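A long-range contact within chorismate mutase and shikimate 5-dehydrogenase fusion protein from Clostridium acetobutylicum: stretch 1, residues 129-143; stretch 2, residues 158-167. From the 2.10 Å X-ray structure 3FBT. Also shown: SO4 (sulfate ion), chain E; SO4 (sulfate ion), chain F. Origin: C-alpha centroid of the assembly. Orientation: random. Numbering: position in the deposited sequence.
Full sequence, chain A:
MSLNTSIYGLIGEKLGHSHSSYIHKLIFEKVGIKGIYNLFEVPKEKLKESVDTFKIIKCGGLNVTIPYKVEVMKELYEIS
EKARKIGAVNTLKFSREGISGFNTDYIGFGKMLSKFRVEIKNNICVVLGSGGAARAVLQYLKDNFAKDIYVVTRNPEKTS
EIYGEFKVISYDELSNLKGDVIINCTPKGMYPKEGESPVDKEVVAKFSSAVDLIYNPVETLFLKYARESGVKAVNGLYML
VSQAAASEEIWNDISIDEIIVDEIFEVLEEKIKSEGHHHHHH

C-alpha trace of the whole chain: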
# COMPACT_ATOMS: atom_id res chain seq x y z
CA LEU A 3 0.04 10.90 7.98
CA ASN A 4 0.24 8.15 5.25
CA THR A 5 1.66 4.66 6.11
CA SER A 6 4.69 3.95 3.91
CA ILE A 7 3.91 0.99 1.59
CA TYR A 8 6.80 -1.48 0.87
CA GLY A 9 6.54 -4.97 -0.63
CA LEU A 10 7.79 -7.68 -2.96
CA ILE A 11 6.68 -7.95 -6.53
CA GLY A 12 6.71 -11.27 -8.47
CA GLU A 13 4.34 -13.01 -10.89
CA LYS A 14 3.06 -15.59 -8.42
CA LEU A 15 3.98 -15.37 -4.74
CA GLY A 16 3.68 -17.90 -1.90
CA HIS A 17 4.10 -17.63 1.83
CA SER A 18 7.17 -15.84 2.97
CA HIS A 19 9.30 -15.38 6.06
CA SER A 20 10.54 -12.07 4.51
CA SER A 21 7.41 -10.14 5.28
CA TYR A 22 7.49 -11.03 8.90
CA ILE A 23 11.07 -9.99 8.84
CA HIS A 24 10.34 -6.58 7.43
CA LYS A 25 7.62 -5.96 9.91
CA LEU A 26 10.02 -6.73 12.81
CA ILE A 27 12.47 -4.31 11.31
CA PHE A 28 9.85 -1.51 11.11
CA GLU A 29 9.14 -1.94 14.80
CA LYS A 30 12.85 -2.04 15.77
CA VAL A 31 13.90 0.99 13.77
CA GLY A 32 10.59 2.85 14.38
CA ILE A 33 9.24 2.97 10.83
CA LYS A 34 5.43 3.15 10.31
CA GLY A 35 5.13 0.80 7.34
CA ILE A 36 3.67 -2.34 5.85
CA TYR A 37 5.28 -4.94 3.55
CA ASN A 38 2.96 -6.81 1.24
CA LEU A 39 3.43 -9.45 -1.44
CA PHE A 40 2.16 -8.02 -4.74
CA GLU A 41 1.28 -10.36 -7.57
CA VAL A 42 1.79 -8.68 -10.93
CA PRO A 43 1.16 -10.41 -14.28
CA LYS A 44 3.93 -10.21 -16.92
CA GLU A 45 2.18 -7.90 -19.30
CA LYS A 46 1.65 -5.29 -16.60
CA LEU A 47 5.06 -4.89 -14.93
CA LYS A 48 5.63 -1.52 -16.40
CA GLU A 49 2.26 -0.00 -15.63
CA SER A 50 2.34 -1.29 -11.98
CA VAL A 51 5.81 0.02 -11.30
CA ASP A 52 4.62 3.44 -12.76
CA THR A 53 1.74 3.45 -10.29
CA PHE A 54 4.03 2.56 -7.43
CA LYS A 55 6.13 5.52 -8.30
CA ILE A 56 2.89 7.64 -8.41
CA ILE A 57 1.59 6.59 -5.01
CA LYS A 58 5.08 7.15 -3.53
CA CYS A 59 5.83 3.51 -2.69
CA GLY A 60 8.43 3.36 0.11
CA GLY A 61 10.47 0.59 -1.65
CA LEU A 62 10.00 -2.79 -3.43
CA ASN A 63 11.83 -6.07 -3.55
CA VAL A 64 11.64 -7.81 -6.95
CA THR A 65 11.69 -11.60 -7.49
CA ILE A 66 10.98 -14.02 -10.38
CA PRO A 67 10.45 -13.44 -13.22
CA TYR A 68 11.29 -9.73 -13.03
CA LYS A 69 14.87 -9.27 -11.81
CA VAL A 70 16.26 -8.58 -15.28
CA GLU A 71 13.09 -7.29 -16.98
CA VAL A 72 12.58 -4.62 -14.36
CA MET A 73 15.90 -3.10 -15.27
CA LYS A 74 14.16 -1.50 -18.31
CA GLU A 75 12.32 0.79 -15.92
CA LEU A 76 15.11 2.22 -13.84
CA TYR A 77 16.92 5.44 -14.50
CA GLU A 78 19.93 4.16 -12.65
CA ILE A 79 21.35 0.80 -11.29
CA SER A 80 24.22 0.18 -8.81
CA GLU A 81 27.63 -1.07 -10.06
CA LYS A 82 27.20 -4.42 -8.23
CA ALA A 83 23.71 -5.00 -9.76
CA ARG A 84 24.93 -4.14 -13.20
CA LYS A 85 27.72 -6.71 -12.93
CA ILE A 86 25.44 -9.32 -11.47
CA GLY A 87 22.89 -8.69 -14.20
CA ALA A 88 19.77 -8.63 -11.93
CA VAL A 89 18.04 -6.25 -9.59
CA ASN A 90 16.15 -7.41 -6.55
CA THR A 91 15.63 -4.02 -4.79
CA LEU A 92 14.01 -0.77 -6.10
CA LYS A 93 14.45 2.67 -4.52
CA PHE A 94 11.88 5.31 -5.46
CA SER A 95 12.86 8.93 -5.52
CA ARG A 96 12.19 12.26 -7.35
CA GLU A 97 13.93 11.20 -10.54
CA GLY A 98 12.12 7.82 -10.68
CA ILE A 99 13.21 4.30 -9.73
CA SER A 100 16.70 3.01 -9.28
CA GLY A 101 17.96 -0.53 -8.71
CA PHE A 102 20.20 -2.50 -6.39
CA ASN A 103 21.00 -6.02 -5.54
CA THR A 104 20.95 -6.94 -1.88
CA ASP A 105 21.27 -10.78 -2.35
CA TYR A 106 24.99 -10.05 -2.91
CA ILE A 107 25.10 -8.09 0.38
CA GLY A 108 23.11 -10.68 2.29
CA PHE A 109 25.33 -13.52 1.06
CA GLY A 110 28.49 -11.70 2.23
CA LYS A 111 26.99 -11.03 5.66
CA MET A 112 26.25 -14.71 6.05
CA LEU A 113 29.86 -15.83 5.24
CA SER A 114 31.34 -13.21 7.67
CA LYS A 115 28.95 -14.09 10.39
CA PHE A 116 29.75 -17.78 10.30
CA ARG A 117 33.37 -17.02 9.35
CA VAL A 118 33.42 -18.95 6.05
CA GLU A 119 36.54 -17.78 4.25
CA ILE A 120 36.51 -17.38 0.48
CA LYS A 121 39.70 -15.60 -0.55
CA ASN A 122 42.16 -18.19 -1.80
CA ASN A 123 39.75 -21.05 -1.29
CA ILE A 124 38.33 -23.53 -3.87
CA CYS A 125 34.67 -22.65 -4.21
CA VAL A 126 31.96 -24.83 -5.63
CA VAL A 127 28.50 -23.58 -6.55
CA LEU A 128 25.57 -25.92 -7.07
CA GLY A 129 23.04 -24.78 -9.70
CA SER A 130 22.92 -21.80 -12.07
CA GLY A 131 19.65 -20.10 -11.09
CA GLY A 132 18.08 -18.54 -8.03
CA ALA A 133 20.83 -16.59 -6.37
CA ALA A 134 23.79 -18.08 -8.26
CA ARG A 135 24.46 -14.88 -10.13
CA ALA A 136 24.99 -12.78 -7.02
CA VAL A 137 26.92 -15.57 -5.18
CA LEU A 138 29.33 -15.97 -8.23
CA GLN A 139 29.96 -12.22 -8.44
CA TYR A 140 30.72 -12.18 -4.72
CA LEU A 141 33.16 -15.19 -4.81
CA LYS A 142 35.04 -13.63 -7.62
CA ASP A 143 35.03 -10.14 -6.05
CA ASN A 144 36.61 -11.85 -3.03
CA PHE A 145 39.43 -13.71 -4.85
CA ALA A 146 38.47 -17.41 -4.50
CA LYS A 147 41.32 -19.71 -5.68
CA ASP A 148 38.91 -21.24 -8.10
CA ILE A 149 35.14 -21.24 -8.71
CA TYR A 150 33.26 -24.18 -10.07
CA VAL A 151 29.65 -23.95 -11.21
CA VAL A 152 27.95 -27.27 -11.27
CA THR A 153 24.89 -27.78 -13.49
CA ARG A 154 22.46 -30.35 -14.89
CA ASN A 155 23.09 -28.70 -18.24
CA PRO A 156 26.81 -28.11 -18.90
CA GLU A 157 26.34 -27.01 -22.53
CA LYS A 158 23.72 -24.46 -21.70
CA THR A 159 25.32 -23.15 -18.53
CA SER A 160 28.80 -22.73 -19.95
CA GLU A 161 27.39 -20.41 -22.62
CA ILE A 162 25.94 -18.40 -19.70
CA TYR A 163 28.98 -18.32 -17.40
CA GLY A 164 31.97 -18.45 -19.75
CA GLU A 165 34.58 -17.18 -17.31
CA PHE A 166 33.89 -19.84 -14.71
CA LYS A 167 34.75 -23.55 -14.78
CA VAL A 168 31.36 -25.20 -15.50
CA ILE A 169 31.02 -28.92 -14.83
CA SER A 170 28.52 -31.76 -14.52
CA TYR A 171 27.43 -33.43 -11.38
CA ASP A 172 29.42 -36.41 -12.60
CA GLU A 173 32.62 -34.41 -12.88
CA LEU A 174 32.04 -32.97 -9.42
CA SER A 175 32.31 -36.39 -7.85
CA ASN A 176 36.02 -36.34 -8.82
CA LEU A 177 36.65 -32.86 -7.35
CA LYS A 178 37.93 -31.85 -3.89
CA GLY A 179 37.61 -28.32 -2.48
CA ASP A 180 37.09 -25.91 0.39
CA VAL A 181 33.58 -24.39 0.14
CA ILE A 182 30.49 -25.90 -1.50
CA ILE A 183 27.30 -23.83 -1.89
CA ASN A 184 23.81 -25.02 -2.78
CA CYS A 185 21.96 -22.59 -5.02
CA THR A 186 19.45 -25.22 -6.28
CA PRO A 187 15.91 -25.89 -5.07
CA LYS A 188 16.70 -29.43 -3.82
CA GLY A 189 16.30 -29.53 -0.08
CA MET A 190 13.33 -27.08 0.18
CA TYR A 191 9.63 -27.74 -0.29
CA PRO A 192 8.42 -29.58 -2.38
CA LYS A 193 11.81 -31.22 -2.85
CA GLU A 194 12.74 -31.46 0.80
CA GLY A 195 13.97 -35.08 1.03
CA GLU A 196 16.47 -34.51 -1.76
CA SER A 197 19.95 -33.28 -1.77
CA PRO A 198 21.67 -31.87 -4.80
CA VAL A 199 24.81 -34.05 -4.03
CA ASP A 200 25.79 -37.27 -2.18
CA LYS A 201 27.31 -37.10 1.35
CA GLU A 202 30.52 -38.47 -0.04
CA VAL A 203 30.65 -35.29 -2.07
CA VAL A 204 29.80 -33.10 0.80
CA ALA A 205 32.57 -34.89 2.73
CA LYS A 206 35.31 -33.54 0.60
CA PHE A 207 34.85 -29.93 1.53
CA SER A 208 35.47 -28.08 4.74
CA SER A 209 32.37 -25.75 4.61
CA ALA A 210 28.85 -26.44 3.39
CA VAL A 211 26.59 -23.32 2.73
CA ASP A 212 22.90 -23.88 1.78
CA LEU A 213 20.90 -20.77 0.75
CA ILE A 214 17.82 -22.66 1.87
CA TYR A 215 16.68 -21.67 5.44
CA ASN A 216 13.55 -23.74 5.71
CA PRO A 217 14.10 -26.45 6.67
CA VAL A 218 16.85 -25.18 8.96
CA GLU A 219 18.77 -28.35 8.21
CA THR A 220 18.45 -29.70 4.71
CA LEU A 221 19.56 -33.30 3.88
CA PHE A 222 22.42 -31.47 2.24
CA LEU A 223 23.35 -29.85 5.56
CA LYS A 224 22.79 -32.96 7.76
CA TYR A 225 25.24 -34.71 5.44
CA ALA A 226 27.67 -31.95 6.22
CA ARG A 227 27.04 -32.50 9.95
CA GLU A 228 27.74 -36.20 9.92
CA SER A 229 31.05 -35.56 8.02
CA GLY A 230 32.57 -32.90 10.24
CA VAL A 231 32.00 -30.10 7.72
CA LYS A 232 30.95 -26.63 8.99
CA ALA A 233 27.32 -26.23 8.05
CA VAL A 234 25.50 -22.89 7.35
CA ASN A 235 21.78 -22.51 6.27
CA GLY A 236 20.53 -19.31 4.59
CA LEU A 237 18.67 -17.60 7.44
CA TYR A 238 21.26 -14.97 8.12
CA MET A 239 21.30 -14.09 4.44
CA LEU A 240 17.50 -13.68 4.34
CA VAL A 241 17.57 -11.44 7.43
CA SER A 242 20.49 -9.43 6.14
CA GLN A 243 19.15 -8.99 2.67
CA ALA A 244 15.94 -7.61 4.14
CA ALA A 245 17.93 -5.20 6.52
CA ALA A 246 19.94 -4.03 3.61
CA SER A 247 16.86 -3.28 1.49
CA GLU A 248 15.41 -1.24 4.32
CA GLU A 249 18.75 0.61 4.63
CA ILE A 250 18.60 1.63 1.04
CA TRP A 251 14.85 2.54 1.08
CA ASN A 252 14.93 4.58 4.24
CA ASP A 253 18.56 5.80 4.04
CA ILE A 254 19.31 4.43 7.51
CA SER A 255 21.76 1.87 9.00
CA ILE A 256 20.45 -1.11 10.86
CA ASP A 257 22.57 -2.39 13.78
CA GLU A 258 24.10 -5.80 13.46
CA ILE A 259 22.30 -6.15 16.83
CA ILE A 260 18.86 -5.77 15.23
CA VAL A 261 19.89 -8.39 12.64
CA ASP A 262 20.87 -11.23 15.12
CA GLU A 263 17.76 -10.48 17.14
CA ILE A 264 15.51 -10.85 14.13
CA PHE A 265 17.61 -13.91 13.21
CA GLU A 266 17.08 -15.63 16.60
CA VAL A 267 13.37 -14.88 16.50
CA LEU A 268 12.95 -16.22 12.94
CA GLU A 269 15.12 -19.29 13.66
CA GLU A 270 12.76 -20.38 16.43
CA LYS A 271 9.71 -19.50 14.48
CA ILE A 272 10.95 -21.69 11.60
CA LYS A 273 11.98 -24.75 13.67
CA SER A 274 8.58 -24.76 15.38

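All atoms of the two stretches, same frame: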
# COMPACT_ATOMS: atom_id res chain seq x y z
N GLY A 129 24.08 -25.47 -8.93
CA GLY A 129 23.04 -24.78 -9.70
C GLY A 129 23.41 -23.43 -10.32
O GLY A 129 24.31 -22.72 -9.86
N SER A 130 22.68 -23.05 -11.35
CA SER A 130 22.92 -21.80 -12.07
C SER A 130 21.82 -20.77 -12.01
O SER A 130 21.97 -19.72 -12.61
CB SER A 130 23.12 -22.12 -13.54
OG SER A 130 21.94 -22.76 -14.00
N GLY A 131 20.70 -21.07 -11.35
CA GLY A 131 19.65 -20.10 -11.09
C GLY A 131 19.49 -19.67 -9.63
O GLY A 131 20.41 -19.74 -8.80
N GLY A 132 18.28 -19.22 -9.30
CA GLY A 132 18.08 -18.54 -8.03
C GLY A 132 19.22 -17.55 -7.81
O GLY A 132 19.53 -16.72 -8.70
N ALA A 133 19.87 -17.62 -6.64
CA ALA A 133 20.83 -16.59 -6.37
C ALA A 133 22.23 -16.87 -6.87
O ALA A 133 23.14 -16.18 -6.48
CB ALA A 133 20.83 -16.15 -4.87
N ALA A 134 22.42 -17.82 -7.77
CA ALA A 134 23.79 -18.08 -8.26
C ALA A 134 24.52 -16.89 -8.83
O ALA A 134 25.74 -16.76 -8.67
CB ALA A 134 23.81 -19.21 -9.29
N ARG A 135 23.82 -16.03 -9.54
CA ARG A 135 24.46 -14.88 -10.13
C ARG A 135 25.15 -14.00 -9.09
O ARG A 135 26.35 -13.60 -9.23
CB ARG A 135 23.40 -14.08 -10.88
CG ARG A 135 22.93 -14.77 -12.11
CD ARG A 135 21.93 -13.88 -12.95
NE ARG A 135 20.67 -13.77 -12.22
CZ ARG A 135 19.47 -13.74 -12.81
NH1 ARG A 135 19.39 -13.81 -14.14
NH2 ARG A 135 18.36 -13.64 -12.08
N ALA A 136 24.41 -13.67 -8.04
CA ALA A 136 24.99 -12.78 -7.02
C ALA A 136 26.07 -13.49 -6.22
O ALA A 136 27.05 -12.91 -5.89
CB ALA A 136 23.90 -12.24 -6.09
N VAL A 137 25.90 -14.75 -5.91
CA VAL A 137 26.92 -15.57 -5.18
C VAL A 137 28.24 -15.64 -6.03
O VAL A 137 29.34 -15.47 -5.49
CB VAL A 137 26.33 -16.96 -4.94
CG1 VAL A 137 27.36 -18.05 -4.56
CG2 VAL A 137 25.23 -16.92 -3.93
N LEU A 138 28.14 -15.87 -7.35
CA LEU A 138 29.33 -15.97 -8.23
C LEU A 138 30.04 -14.62 -8.35
O LEU A 138 31.27 -14.56 -8.33
CB LEU A 138 28.93 -16.46 -9.64
CG LEU A 138 28.38 -17.89 -9.72
CD1 LEU A 138 27.62 -18.20 -11.03
CD2 LEU A 138 29.49 -18.97 -9.44
N GLN A 139 29.30 -13.52 -8.46
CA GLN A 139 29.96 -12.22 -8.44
C GLN A 139 30.70 -12.00 -7.12
O GLN A 139 31.85 -11.52 -7.12
CB GLN A 139 28.98 -11.07 -8.66
CG GLN A 139 29.67 -9.78 -8.80
CD GLN A 139 30.46 -9.77 -10.08
OE1 GLN A 139 30.05 -10.38 -11.08
NE2 GLN A 139 31.62 -9.10 -10.07
N TYR A 140 30.05 -12.34 -6.00
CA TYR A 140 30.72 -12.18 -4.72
C TYR A 140 32.03 -13.00 -4.59
O TYR A 140 33.04 -12.44 -4.20
CB TYR A 140 29.79 -12.52 -3.59
CG TYR A 140 30.37 -12.28 -2.22
CD1 TYR A 140 30.23 -11.03 -1.57
CD2 TYR A 140 31.03 -13.29 -1.57
CE1 TYR A 140 30.79 -10.79 -0.30
CE2 TYR A 140 31.61 -13.08 -0.30
CZ TYR A 140 31.48 -11.86 0.33
OH TYR A 140 32.02 -11.76 1.59
N LEU A 141 31.99 -14.31 -4.93
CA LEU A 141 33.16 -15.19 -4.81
C LEU A 141 34.36 -14.66 -5.59
O LEU A 141 35.51 -14.68 -5.13
CB LEU A 141 32.86 -16.59 -5.30
CG LEU A 141 31.74 -17.38 -4.65
CD1 LEU A 141 31.47 -18.66 -5.47
CD2 LEU A 141 32.05 -17.65 -3.16
N LYS A 142 34.07 -14.17 -6.76
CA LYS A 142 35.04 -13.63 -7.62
C LYS A 142 35.53 -12.26 -7.09
O LYS A 142 36.73 -11.98 -7.12
CB LYS A 142 34.41 -13.47 -8.99
CG LYS A 142 35.04 -12.36 -9.73
CD LYS A 142 34.75 -12.43 -11.24
CE LYS A 142 35.69 -11.51 -12.00
NZ LYS A 142 35.35 -10.08 -11.69
N ASP A 143 34.62 -11.40 -6.63
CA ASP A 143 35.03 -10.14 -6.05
C ASP A 143 35.94 -10.39 -4.87
O ASP A 143 36.72 -9.53 -4.57
CB ASP A 143 33.85 -9.30 -5.56
CG ASP A 143 33.16 -8.65 -6.65
OD1 ASP A 143 33.75 -8.57 -7.76
OD2 ASP A 143 32.00 -8.21 -6.42
N LYS A 158 24.43 -25.73 -21.84
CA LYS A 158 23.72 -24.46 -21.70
C LYS A 158 24.50 -23.55 -20.74
O LYS A 158 24.84 -22.37 -21.04
CB LYS A 158 22.25 -24.67 -21.26
CG LYS A 158 21.47 -23.35 -21.14
CD LYS A 158 19.98 -23.53 -21.25
CE LYS A 158 19.37 -24.08 -19.97
NZ LYS A 158 18.03 -23.47 -19.70
N THR A 159 24.76 -24.06 -19.55
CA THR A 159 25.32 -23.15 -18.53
C THR A 159 26.67 -22.56 -18.94
O THR A 159 27.01 -21.41 -18.63
CB THR A 159 25.48 -23.88 -17.23
OG1 THR A 159 24.23 -24.49 -16.87
CG2 THR A 159 26.00 -22.92 -16.14
N SER A 160 27.49 -23.32 -19.65
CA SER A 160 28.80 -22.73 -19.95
C SER A 160 28.73 -21.64 -21.02
O SER A 160 29.66 -20.83 -21.15
CB SER A 160 29.75 -23.83 -20.35
OG SER A 160 29.24 -24.52 -21.45
N GLU A 161 27.63 -21.59 -21.78
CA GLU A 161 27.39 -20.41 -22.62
C GLU A 161 27.10 -19.22 -21.72
O GLU A 161 27.54 -18.10 -22.03
CB GLU A 161 26.20 -20.59 -23.59
CG GLU A 161 26.35 -21.69 -24.61
CD GLU A 161 27.62 -21.59 -25.44
OE1 GLU A 161 28.20 -20.48 -25.58
OE2 GLU A 161 28.03 -22.64 -25.97
N ILE A 162 26.34 -19.45 -20.66
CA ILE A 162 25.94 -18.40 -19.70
C ILE A 162 27.09 -17.86 -18.86
O ILE A 162 27.24 -16.65 -18.70
CB ILE A 162 24.86 -18.91 -18.73
N TYR A 163 27.89 -18.76 -18.29
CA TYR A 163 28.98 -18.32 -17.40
C TYR A 163 30.36 -18.72 -17.94
O TYR A 163 31.04 -19.57 -17.38
CB TYR A 163 28.80 -18.89 -15.96
CG TYR A 163 27.48 -18.60 -15.27
CD1 TYR A 163 27.22 -17.34 -14.73
CD2 TYR A 163 26.54 -19.61 -15.08
CE1 TYR A 163 26.03 -17.07 -14.08
CE2 TYR A 163 25.33 -19.35 -14.41
CZ TYR A 163 25.09 -18.07 -13.90
OH TYR A 163 23.90 -17.81 -13.22
N GLY A 164 30.78 -18.05 -19.01
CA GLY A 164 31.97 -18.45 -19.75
C GLY A 164 33.27 -18.36 -19.00
O GLY A 164 34.20 -19.11 -19.28
N GLU A 165 33.35 -17.44 -18.05
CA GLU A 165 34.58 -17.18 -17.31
C GLU A 165 34.70 -18.03 -16.05
O GLU A 165 35.65 -17.88 -15.27
CB GLU A 165 34.62 -15.72 -16.90
CG GLU A 165 33.29 -15.22 -16.41
CD GLU A 165 33.42 -13.86 -15.75
OE1 GLU A 165 34.31 -13.69 -14.86
OE2 GLU A 165 32.61 -12.96 -16.12
N PHE A 166 33.74 -18.92 -15.82
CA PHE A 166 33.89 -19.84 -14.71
C PHE A 166 34.09 -21.24 -15.25
O PHE A 166 33.68 -21.52 -16.36
CB PHE A 166 32.66 -19.76 -13.82
CG PHE A 166 32.48 -18.40 -13.17
CD1 PHE A 166 33.40 -17.91 -12.23
CD2 PHE A 166 31.38 -17.61 -13.47
CE1 PHE A 166 33.24 -16.65 -11.63
CE2 PHE A 166 31.21 -16.34 -12.85
CZ PHE A 166 32.12 -15.88 -11.95
N LYS A 167 34.70 -22.12 -14.48
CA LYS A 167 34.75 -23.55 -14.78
C LYS A 167 33.41 -24.19 -14.51
O LYS A 167 33.07 -24.43 -13.32
CB LYS A 167 35.79 -24.24 -13.90
CG LYS A 167 37.24 -23.80 -14.19
CD LYS A 167 38.20 -24.31 -13.07
CE LYS A 167 39.66 -24.50 -13.56
NZ LYS A 167 40.37 -23.19 -13.51
S SO4 E . 21.00 -26.24 -13.17
O1 SO4 E . 21.49 -27.59 -12.77
O2 SO4 E . 19.78 -26.62 -13.88
O3 SO4 E . 20.61 -25.40 -12.02
O4 SO4 E . 21.92 -25.43 -13.95
S SO4 F . 14.53 -13.46 -13.08
O1 SO4 F . 15.48 -14.36 -12.42
O2 SO4 F . 13.65 -14.17 -14.02
O3 SO4 F . 13.71 -12.90 -12.03
O4 SO4 F . 15.30 -12.57 -13.92
O HOH W 1 21.69 -23.35 -17.33

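The contact between the two stretches buries 376 Å², summed over both sides, and centres on Tyr 163, the first residue to leave helical geometry after the helix ending at Ile 162. With chi1 at -55° (m) and chi2 at -76°, its CA-to-CB bond points toward the other stretch, and Tyr 163 OH donates a hydrogen bond to Ser 130 O (2.8 Å), a backbone carbonyl in the loop before the 134-143 helix. Tyrosine suits this place because it supplies both this hydroxyl and a ring face: Leu 138, in the m,t rotamer, places CD1 over that face, 3.8 Å from the centroid of the Tyr 163 ring atoms and 18° off its normal, a CH-pi contact. Ser 130 CB and Arg 135 CG lie at the ring edge, Arg 135 CG 3.4 Å from Tyr 163 OH, while Arg 135 NH2 reaches O1 of the chain F sulfate (3.0 Å).

A type I turn from Tyr 163 to Phe 166 brings the second aromatic ring back to the same helix. Phe 166, also m, sets CE2 3.9 Å from Leu 138 CB, so one buried leucine serves both rings. One helical turn on, Lys 142, t through chi3 and turned at chi4 (m), has its CB at the Phe 166 ring edge.

At the other end, the small Ser 130 (chi1 p) directs OG to O4 of the chain E sulfate (2.7 Å), while Ser 130 CB packs against Thr 159 CG2 (4.0 Å).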